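Local coordinates for acarbose Kinase Mak1 (Uncultured bacterium, PDB 6WB4), which probably phosphorylates the antidiabetic drug acarbose with ATP, as a carbohydrate kinase of the pfkB (ribokinase) family encoded by a microbiome bacterium, at residues D217-R221 with G222-F226. Numbering follows the deposited sequence.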
# COMPACT_ATOMS: atom_id res chain seq x y z
N ASP B 217 -33.69 13.82 -16.49
CA ASP B 217 -33.05 15.00 -15.96
C ASP B 217 -31.81 15.37 -16.78
O ASP B 217 -31.60 16.54 -17.10
CB ASP B 217 -32.66 14.79 -14.50
CG ASP B 217 -31.95 15.97 -13.90
OD1 ASP B 217 -32.49 17.10 -13.98
OD2 ASP B 217 -30.83 15.78 -13.37
N VAL B 218 -31.00 14.37 -17.13
CA VAL B 218 -29.76 14.62 -17.88
C VAL B 218 -30.00 15.24 -19.27
O VAL B 218 -29.30 16.16 -19.66
CB VAL B 218 -28.95 13.30 -18.04
CG1 VAL B 218 -27.81 13.46 -19.06
CG2 VAL B 218 -28.40 12.86 -16.69
N PHE B 219 -31.01 14.75 -19.99
CA PHE B 219 -31.37 15.32 -21.29
C PHE B 219 -32.04 16.70 -21.18
O PHE B 219 -31.90 17.53 -22.08
CB PHE B 219 -32.30 14.36 -22.04
CG PHE B 219 -31.63 13.12 -22.51
CD1 PHE B 219 -30.36 13.18 -23.05
CD2 PHE B 219 -32.26 11.89 -22.42
CE1 PHE B 219 -29.72 12.04 -23.49
CE2 PHE B 219 -31.64 10.75 -22.86
CZ PHE B 219 -30.37 10.82 -23.39
N ALA B 220 -32.79 16.91 -20.11
CA ALA B 220 -33.48 18.18 -19.90
C ALA B 220 -32.49 19.30 -19.61
O ALA B 220 -32.63 20.41 -20.12
CB ALA B 220 -34.49 18.07 -18.76
N ARG B 221 -31.51 19.02 -18.76
CA ARG B 221 -30.61 20.05 -18.28
C ARG B 221 -29.24 20.01 -18.96
O ARG B 221 -28.40 20.88 -18.71
CB ARG B 221 -30.45 19.91 -16.76
CG ARG B 221 -31.73 20.19 -15.98
CD ARG B 221 -31.51 20.15 -14.48
NE ARG B 221 -30.41 21.01 -14.06
CZ ARG B 221 -30.55 22.27 -13.65
NH1 ARG B 221 -31.76 22.81 -13.60
NH2 ARG B 221 -29.49 22.98 -13.29
N GLY B 222 -29.01 19.02 -19.83
CA GLY B 222 -27.69 18.82 -20.41
C GLY B 222 -27.62 18.61 -21.92
O GLY B 222 -28.65 18.53 -22.59
N ARG B 223 -26.41 18.48 -22.45
CA ARG B 223 -26.21 18.39 -23.90
C ARG B 223 -26.02 16.96 -24.41
O ARG B 223 -25.77 16.77 -25.60
CB ARG B 223 -25.00 19.22 -24.31
CG ARG B 223 -23.69 18.71 -23.72
CD ARG B 223 -22.49 19.50 -24.23
NE ARG B 223 -22.21 19.22 -25.64
CZ ARG B 223 -22.42 20.10 -26.61
NH1 ARG B 223 -22.91 21.30 -26.32
NH2 ARG B 223 -22.14 19.78 -27.87
N ALA B 224 -26.17 15.98 -23.53
CA ALA B 224 -25.91 14.58 -23.87
C ALA B 224 -26.76 14.11 -25.04
O ALA B 224 -27.94 14.45 -25.13
CB ALA B 224 -26.14 13.68 -22.67
N GLN B 225 -26.15 13.36 -25.95
CA GLN B 225 -26.87 12.77 -27.08
C GLN B 225 -27.46 11.44 -26.67
O GLN B 225 -28.48 11.01 -27.20
CB GLN B 225 -25.94 12.58 -28.28
CG GLN B 225 -25.39 13.87 -28.86
CD GLN B 225 -24.29 13.61 -29.86
OE1 GLN B 225 -24.17 12.51 -30.40
NE2 GLN B 225 -23.46 14.62 -30.11
N PHE B 226 -26.81 10.77 -25.73
CA PHE B 226 -27.34 9.55 -25.15
C PHE B 226 -26.74 9.27 -23.78
O PHE B 226 -25.75 9.89 -23.39
CB PHE B 226 -27.09 8.35 -26.09
CG PHE B 226 -25.69 8.28 -26.62
CD1 PHE B 226 -24.69 7.64 -25.90
CD2 PHE B 226 -25.36 8.85 -27.84
CE1 PHE B 226 -23.40 7.57 -26.39
CE2 PHE B 226 -24.08 8.78 -28.33
CZ PHE B 226 -23.10 8.14 -27.61
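Phe219 and Val218, in the last turn of helix 211-221, pack on Ala224 where the chain turns back toward strand 226-230, a helix-to-strand connection in the alpha/beta fold of pfkB-family kinases. The helix follows strand 200-204, which lies next to and parallel with strand 226-230, so the whole unit is a beta-alpha-beta crossover.

The apolar contacts centre on the methyl of Ala224, whose CB lies 4.0 Å from Val218 CG1 and 4.0 Å from CE1 of Phe219. Val218 reaches it with the branch that lies anti to the backbone N (chi1 168°). Beyond this local contact, Val218 and Phe219 also touch Val227 of strand 226-230, and Ala224 of the loop touches Val201 of strand 200-204, so helix end and loop together pack on two neighbouring strands of the large sheet.

Phe219 meets the returning chain with the rim of its ring. Although its CB is directed away from the loop, CG sits anti to the carbonyl carbon (chi1 -70°) and the far end of the ring comes back alongside residues 224-226. The carbonyl carbon of Ala224 and the CA of Phe226 both lie near the ring plane, at its edge, with Phe219 CZ 3.7 Å from Phe226 CA.

Among the backbone contacts, Arg221 N still donates to Asp217 O in the final helical turn (3.0 Å), whereas Gly222 is the first residue to leave helical angles, and the chain becomes extended there. Arg241 grips the exit through both terminal nitrogens of its guanidinium: NH1 hydrogen-bonds to Phe219 O, and NH2 bonds weakly to Gly222 O, the two acceptors standing 3.4 Å apart.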